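Local coordinates for protein glucose-6-phosphate dehydrogenase (Trypanosoma cruzi, PDB 5AQ1) that catalyses the oxidation of glucose 6-phosphate, the entry step of the pentose phosphate pathway, and in doing so produces NADPH, at residues 183-186 / 187-191; 218-221 / 222-226; 298-301 / 302-306; 319-323 / 324-328; 412-415 / 416-420. All coordinates share one frame; numbering follows the deposited sequence.

Interaction 1 (183-186 / 187-191); sequences FGRD and TETSE
D186 and T189 cross at about a right angle, the T189 hydroxyl standing above the carboxylate of D186. D186 OD1 takes two bonds from T189: the backbone N reaches it at 2.8 Å, nearly along the C-O axis, and T189 OG1 donates at 2.6 Å from above the carboxylate plane. The carboxylate can turn back over the first helical turn because D186 CG stands between its own backbone N and carbonyl carbon (chi1 55°). T189 OG1 is also an acceptor, for R185 N at 2.9 Å with an N-H...O angle of 161°, so the hydroxyl relays between the incoming loop and the cap. D186 is thus the N-cap of helix 187-197, which follows strand 175-179 in the parallel sheet of the coenzyme-binding domain. The first turn is closed by the S190 N to D186 O bond (3.1 Å). The side chain of the same residue, with S190 OG anti to its N (chi1 -167°), donates to F183 O at 2.9 Å, arriving from above the carbonyl plane, which ties the loop before G184 to the helix. G184, at positive phi, passes its CA 3.7 Å from T189 OG1, with no side chain to come between them. D186 OD2 is taken by H475 of helix 460-479, R185 NH1 bonds to the carbonyl of S262, and F183 and S190 both rest on L463.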
loop_
_atom_site.group_PDB
_atom_site.type_symbol
_atom_site.label_atom_id
_atom_site.label_comp_id
_atom_site.label_asym_id
_atom_site.label_seq_id
_atom_site.Cartn_x
_atom_site.Cartn_y
_atom_site.Cartn_z
ATOM N N PHE B 183 -36.547 13.482 13.126
ATOM C CA PHE B 183 -36.148 14.869 12.889
ATOM C C PHE B 183 -36.556 15.244 11.465
ATOM O O PHE B 183 -35.736 15.238 10.544
ATOM C CB PHE B 183 -34.641 15.040 13.076
ATOM C CG PHE B 183 -34.136 14.565 14.407
ATOM C CD1 PHE B 183 -34.351 15.317 15.551
ATOM C CD2 PHE B 183 -33.444 13.367 14.516
ATOM C CE1 PHE B 183 -33.884 14.884 16.781
ATOM C CE2 PHE B 183 -32.977 12.927 15.744
ATOM C CZ PHE B 183 -33.199 13.685 16.879
ATOM N N GLY B 184 -37.835 15.549 11.292
ATOM C CA GLY B 184 -38.415 15.727 9.961
ATOM C C GLY B 184 -38.598 14.398 9.244
ATOM O O GLY B 184 -38.409 13.325 9.832
ATOM N N ARG B 185 -38.988 14.480 7.973
ATOM C CA ARG B 185 -39.169 13.299 7.114
ATOM C C ARG B 185 -38.422 13.399 5.773
ATOM O O ARG B 185 -38.485 12.480 4.961
ATOM C CB ARG B 185 -40.669 13.011 6.894
ATOM C CG ARG B 185 -41.540 14.247 6.707
ATOM C CD ARG B 185 -43.009 13.897 6.527
ATOM N NE ARG B 185 -43.253 13.243 5.242
ATOM C CZ ARG B 185 -43.472 11.940 5.064
ATOM N NH1 ARG B 185 -43.504 11.101 6.093
ATOM N NH2 ARG B 185 -43.668 11.472 3.833
ATOM N N ASP B 186 -37.718 14.508 5.550
ATOM C CA ASP B 186 -36.844 14.675 4.383
ATOM C C ASP B 186 -35.903 15.862 4.629
ATOM O O ASP B 186 -35.912 16.440 5.721
ATOM C CB ASP B 186 -37.660 14.848 3.089
ATOM C CG ASP B 186 -38.670 15.984 3.162
ATOM O OD1 ASP B 186 -38.466 16.949 3.931
ATOM O OD2 ASP B 186 -39.676 15.908 2.430
ATOM N N THR B 187 -35.102 16.228 3.631
ATOM C CA THR B 187 -34.155 17.338 3.772
ATOM C C THR B 187 -34.844 18.652 4.152
ATOM O O THR B 187 -34.394 19.347 5.063
ATOM C CB THR B 187 -33.344 17.563 2.476
ATOM O OG1 THR B 187 -32.892 16.304 1.963
ATOM C CG2 THR B 187 -32.140 18.467 2.742
ATOM N N GLU B 188 -35.932 18.977 3.454
ATOM C CA GLU B 188 -36.639 20.247 3.659
ATOM C C GLU B 188 -37.300 20.367 5.024
ATOM O O GLU B 188 -37.100 21.355 5.732
ATOM C CB GLU B 188 -37.697 20.486 2.565
ATOM C CG GLU B 188 -37.090 20.763 1.213
ATOM C CD GLU B 188 -36.256 22.040 1.185
ATOM O OE1 GLU B 188 -36.359 22.880 2.120
ATOM O OE2 GLU B 188 -35.487 22.203 0.214
ATOM N N THR B 189 -38.094 19.366 5.383
ATOM C CA THR B 189 -38.806 19.384 6.656
ATOM C C THR B 189 -37.848 19.408 7.846
ATOM O O THR B 189 -38.114 20.074 8.848
ATOM C CB THR B 189 -39.734 18.172 6.795
ATOM O OG1 THR B 189 -39.007 16.976 6.494
ATOM C CG2 THR B 189 -40.922 18.304 5.859
ATOM N N SER B 190 -36.736 18.687 7.725
ATOM C CA SER B 190 -35.724 18.634 8.775
ATOM C C SER B 190 -34.986 19.966 8.916
ATOM O O SER B 190 -34.646 20.374 10.027
ATOM C CB SER B 190 -34.727 17.505 8.494
ATOM O OG SER B 190 -33.911 17.240 9.624
ATOM N N GLU B 191 -34.744 20.639 7.793
ATOM C CA GLU B 191 -34.077 21.941 7.800
ATOM C C GLU B 191 -34.937 23.024 8.454
ATOM O O GLU B 191 -34.427 23.843 9.217
ATOM C CB GLU B 191 -33.712 22.365 6.377
ATOM C CG GLU B 191 -32.823 23.598 6.304
ATOM C CD GLU B 191 -32.521 24.010 4.879
ATOM O OE1 GLU B 191 -33.474 24.209 4.099
ATOM O OE2 GLU B 191 -31.329 24.139 4.539
#

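Interaction 2 (218-221 / 222-226); sequences VQNI and IVTRF
T224 reaches back one turn to N220, and its side chain can be followed outward atom by atom. T224 CB sits 3.3 Å from N220 O and is also close to I221 O, so the branch point rests over two carbonyls of the preceding turn. From there OG1 projects anti to its own carbonyl carbon (chi1 -59°), which carries it back along the helix to donate to N220 O at 2.7 Å. It comes in from above the carbonyl plane, whereas T224 N meets the same oxygen nearly along the C=O direction at 2.9 Å; two donors of one residue therefore grip a single carbonyl. The side chains of N220 and T224 cross at about a right angle, and N220 OD1 lies 3.6 Å from V223 CB. That oxygen accepts a bond from the backbone N of K413 in the second subunit.

On the next residue pair R225 N bonds to I221 O at 3.0 Å, while R225 CB and CG pack on the same carbonyl. F226 CZ sits over the centre of one face of the R225 guanidinium, while R225 CB lies over the F226 ring. The guanidinium also makes a cation-pi contact with W235 and gives NH1 to the carbonyls of L280 and M283. A water stands between I222 N and V218 O in place of a direct backbone bond; V218 O also takes I221 N. The arrangement is that of a short helix running into another, with a threonine hydroxyl bonded to the carbonyl four residues back, at a buried junction against a neighbouring subunit.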
loop_
_atom_site.group_PDB
_atom_site.type_symbol
_atom_site.label_atom_id
_atom_site.label_comp_id
_atom_site.label_asym_id
_atom_site.label_seq_id
_atom_site.Cartn_x
_atom_site.Cartn_y
_atom_site.Cartn_z
ATOM N N VAL B 218 -20.982 -0.642 18.331
ATOM C CA VAL B 218 -20.972 0.564 17.502
ATOM C C VAL B 218 -19.970 1.565 18.078
ATOM O O VAL B 218 -19.221 2.198 17.328
ATOM C CB VAL B 218 -22.376 1.194 17.386
ATOM C CG1 VAL B 218 -22.339 2.476 16.560
ATOM C CG2 VAL B 218 -23.346 0.202 16.759
ATOM N N GLN B 219 -19.949 1.697 19.406
ATOM C CA GLN B 219 -18.950 2.531 20.096
ATOM C C GLN B 219 -17.509 2.067 19.848
ATOM O O GLN B 219 -16.575 2.871 19.888
ATOM C CB GLN B 219 -19.210 2.556 21.606
ATOM C CG GLN B 219 -20.470 3.304 22.015
ATOM C CD GLN B 219 -20.608 3.443 23.522
ATOM O OE1 GLN B 219 -20.772 2.450 24.236
ATOM N NE2 GLN B 219 -20.543 4.680 24.013
ATOM N N ASN B 220 -17.335 0.773 19.591
ATOM C CA ASN B 220 -16.015 0.203 19.380
ATOM C C ASN B 220 -15.480 0.354 17.951
ATOM O O ASN B 220 -14.315 0.039 17.696
ATOM C CB ASN B 220 -16.031 -1.280 19.762
ATOM C CG ASN B 220 -14.635 -1.860 19.912
ATOM O OD1 ASN B 220 -13.734 -1.202 20.434
ATOM N ND2 ASN B 220 -14.449 -3.093 19.456
ATOM N N ILE B 221 -16.313 0.823 17.023
ATOM C CA ILE B 221 -15.905 0.934 15.619
ATOM C C ILE B 221 -14.681 1.836 15.477
ATOM O O ILE B 221 -13.690 1.459 14.853
ATOM C CB ILE B 221 -17.041 1.470 14.725
ATOM C CG1 ILE B 221 -18.168 0.439 14.626
ATOM C CG2 ILE B 221 -16.523 1.786 13.327
ATOM C CD1 ILE B 221 -19.455 0.994 14.055
ATOM N N ILE B 222 -14.767 3.025 16.059
ATOM C CA ILE B 222 -13.692 4.012 15.985
ATOM C C ILE B 222 -12.373 3.481 16.561
ATOM O O ILE B 222 -11.311 3.731 15.995
ATOM C CB ILE B 222 -14.102 5.334 16.675
ATOM C CG1 ILE B 222 -13.082 6.433 16.390
ATOM C CG2 ILE B 222 -14.277 5.149 18.180
ATOM C CD1 ILE B 222 -13.586 7.817 16.736
ATOM N N VAL B 223 -12.445 2.732 17.662
ATOM C CA VAL B 223 -11.251 2.161 18.292
ATOM C C VAL B 223 -10.674 1.044 17.421
ATOM O O VAL B 223 -9.462 0.947 17.232
ATOM C CB VAL B 223 -11.554 1.587 19.697
ATOM C CG1 VAL B 223 -10.289 1.021 20.334
ATOM C CG2 VAL B 223 -12.162 2.655 20.595
ATOM N N THR B 224 -11.556 0.195 16.908
ATOM C CA THR B 224 -11.161 -0.910 16.047
ATOM C C THR B 224 -10.390 -0.416 14.825
ATOM O O THR B 224 -9.372 -1.000 14.444
ATOM C CB THR B 224 -12.401 -1.699 15.588
ATOM O OG1 THR B 224 -13.098 -2.195 16.737
ATOM C CG2 THR B 224 -12.012 -2.860 14.698
ATOM N N ARG B 225 -10.880 0.668 14.224
ATOM C CA ARG B 225 -10.320 1.187 12.979
ATOM C C ARG B 225 -9.003 1.937 13.164
ATOM O O ARG B 225 -8.063 1.742 12.388
ATOM C CB ARG B 225 -11.322 2.115 12.295
ATOM C CG ARG B 225 -12.480 1.400 11.621
ATOM C CD ARG B 225 -13.242 2.361 10.721
ATOM N NE ARG B 225 -12.358 2.940 9.713
ATOM C CZ ARG B 225 -12.581 4.074 9.052
ATOM N NH1 ARG B 225 -13.678 4.788 9.264
ATOM N NH2 ARG B 225 -11.686 4.497 8.162
ATOM N N PHE B 226 -8.937 2.794 14.182
ATOM C CA PHE B 226 -7.852 3.771 14.285
ATOM C C PHE B 226 -6.861 3.547 15.430
ATOM O O PHE B 226 -5.911 4.312 15.566
ATOM C CB PHE B 226 -8.437 5.181 14.372
ATOM C CG PHE B 226 -9.334 5.542 13.216
ATOM C CD1 PHE B 226 -8.834 5.601 11.922
ATOM C CD2 PHE B 226 -10.674 5.840 13.423
ATOM C CE1 PHE B 226 -9.654 5.939 10.856
ATOM C CE2 PHE B 226 -11.499 6.183 12.363
ATOM C CZ PHE B 226 -10.988 6.233 11.077
HETATM O O HOH W 1 -17.252 4.364 17.129
#

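Interaction 3 (298-301 / 302-306); sequences KVQV and LRQVV
R303 N to V299 O (3.1 Å) and L302 N to K298 O (3.2 Å) are the last regular bonds of the helix. The bond from Q304 N to V301 O, 3.0 Å long, then turns the chain off it, with the donor well above the carbonyl plane and the N-H...O angle only 143°. Two polar ends have partners in other parts of the chain: K298 NZ makes a salt bridge with E462 and a hydrogen bond with Q276, and Q304 OE1 accepts from N353.

Q300 and Q304 approach with their amide planes 85° apart. Their NE2 atoms lie 3.0 Å from each other without a hydrogen bond, two donors as modelled, and this closeness is doubtful. Q300 NE2 makes a weak hydrogen bond to R287 O of the third subunit. The aliphatic part is clearer, Q304 CG lying 3.4 Å from Q300 O.

Packing closes the rest. L302 keeps CG anti to its carbonyl carbon (chi1 -76°), which sets CG 3.3 Å from K298 O and lets the side chain face T275 and S279 of helix 264-282 and A465 of helix 460-479. R303 passes its CG near V299 O, but this side chain is poorly ordered and the approach is approximate. V305 CG2 covers V301 O, and the V305 side chain touches I469. The whole is a helix C-terminus running into a type I beta turn, L302 to V305, which leads helix 291-302 out toward strand 313-319.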
loop_
_atom_site.group_PDB
_atom_site.type_symbol
_atom_site.label_atom_id
_atom_site.label_comp_id
_atom_site.label_asym_id
_atom_site.label_seq_id
_atom_site.Cartn_x
_atom_site.Cartn_y
_atom_site.Cartn_z
ATOM N N LYS B 298 -17.273 12.686 10.345
ATOM C CA LYS B 298 -18.523 12.007 10.013
ATOM C C LYS B 298 -19.323 12.822 8.996
ATOM O O LYS B 298 -19.855 12.267 8.039
ATOM C CB LYS B 298 -19.351 11.750 11.273
ATOM C CG LYS B 298 -18.703 10.767 12.236
ATOM C CD LYS B 298 -19.391 10.749 13.592
ATOM C CE LYS B 298 -20.698 9.980 13.545
ATOM N NZ LYS B 298 -21.447 10.077 14.828
ATOM N N VAL B 299 -19.382 14.137 9.191
ATOM C CA VAL B 299 -20.066 15.018 8.249
ATOM C C VAL B 299 -19.352 15.017 6.902
ATOM O O VAL B 299 -19.993 14.953 5.854
ATOM C CB VAL B 299 -20.153 16.471 8.769
ATOM C CG1 VAL B 299 -20.707 17.400 7.696
ATOM C CG2 VAL B 299 -21.023 16.545 10.012
ATOM N N GLN B 300 -18.025 15.097 6.946
ATOM C CA GLN B 300 -17.194 15.161 5.745
ATOM C C GLN B 300 -17.466 13.995 4.801
ATOM O O GLN B 300 -17.673 14.201 3.610
ATOM C CB GLN B 300 -15.717 15.185 6.149
ATOM C CG GLN B 300 -14.714 15.248 5.004
ATOM C CD GLN B 300 -14.895 16.461 4.122
ATOM O OE1 GLN B 300 -15.354 17.497 4.579
ATOM N NE2 GLN B 300 -14.534 16.338 2.850
ATOM N N VAL B 301 -17.470 12.778 5.341
ATOM C CA VAL B 301 -17.671 11.579 4.529
ATOM C C VAL B 301 -19.117 11.432 4.050
ATOM O O VAL B 301 -19.354 10.999 2.920
ATOM C CB VAL B 301 -17.182 10.286 5.244
ATOM C CG1 VAL B 301 -18.094 9.882 6.395
ATOM C CG2 VAL B 301 -17.063 9.141 4.248
ATOM N N LEU B 302 -20.081 11.796 4.889
ATOM C CA LEU B 302 -21.487 11.713 4.490
ATOM C C LEU B 302 -21.809 12.637 3.313
ATOM O O LEU B 302 -22.629 12.292 2.461
ATOM C CB LEU B 302 -22.423 12.010 5.667
ATOM C CG LEU B 302 -22.599 10.914 6.726
ATOM C CD1 LEU B 302 -23.663 11.343 7.721
ATOM C CD2 LEU B 302 -22.964 9.564 6.121
ATOM N N ARG B 303 -21.143 13.788 3.245
ATOM C CA ARG B 303 -21.312 14.706 2.115
ATOM C C ARG B 303 -20.697 14.171 0.811
ATOM O O ARG B 303 -20.965 14.704 -0.265
ATOM C CB ARG B 303 -20.749 16.092 2.455
ATOM C CG ARG B 303 -21.593 16.846 3.474
ATOM C CD ARG B 303 -21.021 18.214 3.819
ATOM N NE ARG B 303 -21.144 19.178 2.717
ATOM C CZ ARG B 303 -20.136 19.673 1.986
ATOM N NH1 ARG B 303 -18.870 19.316 2.205
ATOM N NH2 ARG B 303 -20.397 20.546 1.016
ATOM N N GLN B 304 -19.882 13.121 0.913
ATOM C CA GLN B 304 -19.282 12.462 -0.248
ATOM C C GLN B 304 -20.036 11.206 -0.693
ATOM O O GLN B 304 -19.651 10.572 -1.668
ATOM C CB GLN B 304 -17.835 12.096 0.067
ATOM C CG GLN B 304 -16.966 13.304 0.368
ATOM C CD GLN B 304 -15.578 12.929 0.832
ATOM O OE1 GLN B 304 -15.228 11.752 0.910
ATOM N NE2 GLN B 304 -14.777 13.930 1.149
ATOM N N VAL B 305 -21.092 10.835 0.029
ATOM C CA VAL B 305 -21.912 9.688 -0.352
ATOM C C VAL B 305 -22.830 10.091 -1.499
ATOM O O VAL B 305 -23.493 11.122 -1.433
ATOM C CB VAL B 305 -22.759 9.173 0.827
ATOM C CG1 VAL B 305 -23.675 8.041 0.382
ATOM C CG2 VAL B 305 -21.862 8.706 1.966
ATOM N N VAL B 306 -22.867 9.273 -2.547
ATOM C CA VAL B 306 -23.741 9.526 -3.687
ATOM C C VAL B 306 -25.178 9.198 -3.272
ATOM O O VAL B 306 -25.433 8.110 -2.743
ATOM C CB VAL B 306 -23.342 8.672 -4.908
ATOM C CG1 VAL B 306 -24.326 8.872 -6.054
ATOM C CG2 VAL B 306 -21.925 9.008 -5.352
#

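Interaction 4 (319-323 / 324-328); sequences TASAD and GSTPG
T319 and G328 lie side by side at the mouth of the loop, with G328 CA 3.5 Å from T319 C; G328, without a side chain, lets the two arms come this close. A320 comes next, its CA turned to T326 O in a CA-H...O contact. S321 ties the two arms together. Its N donates to T326 O at 3.0 Å, with an N-H...O angle of 167°, and its O accepts a longer bond from G324 N, whose donor comes from above the carbonyl plane. The hydroxyl, held between the backbone N and carbonyl carbon (chi1 66°), points into the loop and accepts from T326 N at 3.2 Å. It also donates to D323 OD1, from above the carboxylate plane.

A322 rounds the bend with its methyl group turned away, and D323 follows. D323 OD1 is the hub: S325 N reaches it at 2.8 Å nearly along the C-O axis, and S325 OG at 2.7 Å on the syn side, close to the carboxylate plane. With S321 OG, three donors share this one oxygen, which fixes the rotation of the carboxylate. G324 then turns the chain at a positive phi of 95°. Bonding from D323 OD1 to the N of the residue two further on makes an Asx turn, within a compact surface loop that follows strand 313-319 of the large mixed sheet.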
loop_
_atom_site.group_PDB
_atom_site.type_symbol
_atom_site.label_atom_id
_atom_site.label_comp_id
_atom_site.label_asym_id
_atom_site.label_seq_id
_atom_site.Cartn_x
_atom_site.Cartn_y
_atom_site.Cartn_z
ATOM N N THR B 319 -46.135 -9.570 3.962
ATOM C CA THR B 319 -47.468 -10.146 3.917
ATOM C C THR B 319 -47.588 -11.164 5.047
ATOM O O THR B 319 -46.619 -11.408 5.772
ATOM C CB THR B 319 -47.724 -10.849 2.570
ATOM O OG1 THR B 319 -46.737 -11.868 2.361
ATOM C CG2 THR B 319 -47.671 -9.848 1.425
ATOM N N ALA B 320 -48.773 -11.754 5.188
ATOM C CA ALA B 320 -49.040 -12.748 6.232
ATOM C C ALA B 320 -48.039 -13.905 6.204
ATOM O O ALA B 320 -47.615 -14.350 5.132
ATOM C CB ALA B 320 -50.461 -13.280 6.101
ATOM N N SER B 321 -47.669 -14.379 7.393
ATOM C CA SER B 321 -46.728 -15.490 7.542
ATOM C C SER B 321 -47.343 -16.803 7.075
ATOM O O SER B 321 -48.567 -16.952 7.057
ATOM C CB SER B 321 -46.289 -15.630 9.003
ATOM O OG SER B 321 -47.374 -16.006 9.834
ATOM N N ALA B 322 -46.486 -17.752 6.709
ATOM C CA ALA B 322 -46.932 -19.062 6.232
ATOM C C ALA B 322 -47.708 -19.825 7.307
ATOM O O ALA B 322 -48.763 -20.396 7.027
ATOM C CB ALA B 322 -45.744 -19.882 5.751
ATOM N N ASP B 323 -47.194 -19.815 8.537
ATOM C CA ASP B 323 -47.848 -20.510 9.653
ATOM C C ASP B 323 -49.160 -19.855 10.112
ATOM O O ASP B 323 -49.914 -20.462 10.864
ATOM C CB ASP B 323 -46.885 -20.680 10.843
ATOM C CG ASP B 323 -46.465 -19.357 11.468
ATOM O OD1 ASP B 323 -47.340 -18.524 11.781
ATOM O OD2 ASP B 323 -45.250 -19.162 11.666
ATOM N N GLY B 324 -49.411 -18.618 9.689
ATOM C CA GLY B 324 -50.691 -17.956 9.935
ATOM C C GLY B 324 -50.742 -17.068 11.166
ATOM O O GLY B 324 -51.665 -16.268 11.306
ATOM N N SER B 325 -49.759 -17.194 12.056
ATOM C CA SER B 325 -49.743 -16.430 13.309
ATOM C C SER B 325 -49.685 -14.921 13.072
ATOM O O SER B 325 -50.480 -14.169 13.637
ATOM C CB SER B 325 -48.554 -16.851 14.178
ATOM O OG SER B 325 -47.322 -16.510 13.562
ATOM N N THR B 326 -48.742 -14.491 12.236
ATOM C CA THR B 326 -48.541 -13.072 11.952
ATOM C C THR B 326 -49.361 -12.640 10.731
ATOM O O THR B 326 -49.203 -13.211 9.650
ATOM C CB THR B 326 -47.052 -12.769 11.688
ATOM O OG1 THR B 326 -46.254 -13.340 12.732
ATOM C CG2 THR B 326 -46.802 -11.266 11.629
ATOM N N PRO B 327 -50.237 -11.626 10.896
ATOM C CA PRO B 327 -50.963 -11.085 9.749
ATOM C C PRO B 327 -50.077 -10.146 8.928
ATOM O O PRO B 327 -49.046 -9.681 9.419
ATOM C CB PRO B 327 -52.109 -10.310 10.399
ATOM C CG PRO B 327 -51.548 -9.848 11.699
ATOM C CD PRO B 327 -50.542 -10.882 12.134
ATOM N N GLY B 328 -50.483 -9.870 7.691
ATOM C CA GLY B 328 -49.708 -9.015 6.801
ATOM C C GLY B 328 -49.721 -7.551 7.205
ATOM O O GLY B 328 -50.496 -7.137 8.073
#

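Interaction 5 (412-415 / 416-420); sequences AKTP and GLLND
T414 and D420 close the loop across its neck, T414 N donating to D420 O at 2.9 Å from above the carbonyl plane, with K413 CA making a CA-H...O contact to the same oxygen. The main side chain is K413, which runs fully extended from CB to CE, with CG anti to its N (chi1 178°), and bends only at the last torsion. Its shaft passes D420 O, CE lies 3.5 Å from N419 OD1, and the side chains of K413 and N419 cross at about a right angle. The bend brings NZ over the inside of the loop, where it donates to G416 O at 2.7 Å and to T414 O at 3.0 Å, each from a moderate tilt out of the carbonyl plane. These two carbonyls, from either side of P415, are thus drawn to one ammonium. The same NZ forms a salt bridge with E216 of the second subunit, and G416 N bonds to that carboxylate as well.

T414 OG1 faces L418, whose CD1 is 3.4 Å away, and CD1 also lies close to P415 O. D420 CB meets T414 OG1 at 3.4 Å while the two side chains cross obliquely. G416, at a phi of 111°, lets the chain turn after P415, which packs on Y434 of the second subunit. The arrangement is a beta-hairpin connection between the antiparallel strands 405-413 and 421-429, at the edge of the mixed sheet, where it reaches over the neighbouring subunit.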
loop_
_atom_site.group_PDB
_atom_site.type_symbol
_atom_site.label_atom_id
_atom_site.label_comp_id
_atom_site.label_asym_id
_atom_site.label_seq_id
_atom_site.Cartn_x
_atom_site.Cartn_y
_atom_site.Cartn_z
ATOM N N ALA B 412 -8.052 -21.657 6.605
ATOM C CA ALA B 412 -6.987 -22.365 7.301
ATOM C C ALA B 412 -6.933 -23.808 6.825
ATOM O O ALA B 412 -7.861 -24.294 6.176
ATOM C CB ALA B 412 -7.212 -22.314 8.805
ATOM N N LYS B 413 -5.835 -24.485 7.143
ATOM C CA LYS B 413 -5.700 -25.910 6.868
ATOM C C LYS B 413 -6.706 -26.674 7.724
ATOM O O LYS B 413 -6.877 -26.355 8.896
ATOM C CB LYS B 413 -4.274 -26.371 7.181
ATOM C CG LYS B 413 -4.023 -27.857 6.973
ATOM C CD LYS B 413 -2.731 -28.289 7.641
ATOM C CE LYS B 413 -2.628 -29.802 7.720
ATOM N NZ LYS B 413 -3.552 -30.379 8.733
ATOM N N THR B 414 -7.370 -27.671 7.139
ATOM C CA THR B 414 -8.271 -28.534 7.899
ATOM C C THR B 414 -7.470 -29.304 8.945
ATOM O O THR B 414 -6.523 -30.008 8.600
ATOM C CB THR B 414 -9.006 -29.553 7.012
ATOM O OG1 THR B 414 -8.065 -30.233 6.173
ATOM C CG2 THR B 414 -10.041 -28.867 6.144
ATOM N N PRO B 415 -7.841 -29.168 10.228
ATOM C CA PRO B 415 -7.096 -29.815 11.312
ATOM C C PRO B 415 -6.927 -31.319 11.123
ATOM O O PRO B 415 -7.886 -32.000 10.774
ATOM C CB PRO B 415 -7.962 -29.550 12.542
ATOM C CG PRO B 415 -8.740 -28.331 12.209
ATOM C CD PRO B 415 -8.985 -28.391 10.735
ATOM N N GLY B 416 -5.715 -31.820 11.353
ATOM C CA GLY B 416 -5.433 -33.253 11.302
ATOM C C GLY B 416 -4.566 -33.669 10.128
ATOM O O GLY B 416 -3.747 -32.892 9.645
ATOM N N LEU B 417 -4.759 -34.905 9.674
ATOM C CA LEU B 417 -3.922 -35.507 8.632
ATOM C C LEU B 417 -4.326 -35.099 7.221
ATOM O O LEU B 417 -3.464 -34.933 6.357
ATOM C CB LEU B 417 -3.932 -37.031 8.756
ATOM C CG LEU B 417 -2.941 -37.549 9.800
ATOM C CD1 LEU B 417 -3.464 -38.760 10.563
ATOM C CD2 LEU B 417 -1.606 -37.846 9.134
ATOM N N LEU B 418 -5.628 -34.980 6.972
ATOM C CA LEU B 418 -6.099 -34.394 5.719
ATOM C C LEU B 418 -5.450 -33.028 5.483
ATOM O O LEU B 418 -5.446 -32.167 6.368
ATOM C CB LEU B 418 -7.635 -34.278 5.649
ATOM C CG LEU B 418 -8.574 -34.066 6.854
ATOM C CD1 LEU B 418 -8.023 -33.161 7.956
ATOM C CD2 LEU B 418 -9.919 -33.535 6.370
ATOM N N ASN B 419 -4.891 -32.859 4.286
ATOM C CA ASN B 419 -4.247 -31.616 3.896
ATOM C C ASN B 419 -5.148 -30.858 2.922
ATOM O O ASN B 419 -4.943 -30.866 1.705
ATOM C CB ASN B 419 -2.863 -31.892 3.304
ATOM C CG ASN B 419 -1.924 -30.705 3.454
ATOM O OD1 ASN B 419 -1.423 -30.430 4.547
ATOM N ND2 ASN B 419 -1.696 -29.985 2.362
ATOM N N ASP B 420 -6.151 -30.200 3.496
ATOM C CA ASP B 420 -7.201 -29.518 2.753
ATOM C C ASP B 420 -7.400 -28.137 3.383
ATOM O O ASP B 420 -6.702 -27.783 4.330
ATOM C CB ASP B 420 -8.487 -30.350 2.843
ATOM C CG ASP B 420 -9.458 -30.089 1.702
ATOM O OD1 ASP B 420 -9.312 -29.080 0.977
ATOM O OD2 ASP B 420 -10.387 -30.905 1.537
#

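Interactions 2 and 3 are buried, interactions 1 and 5 partly so, and interaction 4 lies on the surface. Interactions 1 to 3 are built on helices: a start capped by an aspartate, a junction of two short helices, and an end turning off through a beta turn. Interactions 1 and 3 both rest against helix 460-479, and interactions 2 and 3 against helix 264-282. Interactions 4 and 5 are loops following sheet strands; a carboxylate gathers donors in the first, an ammonium gathers carbonyls in the second. Interactions 2 and 5, with centres about 34 Å apart, both touch the second subunit, through reciprocal residues N220 and K413.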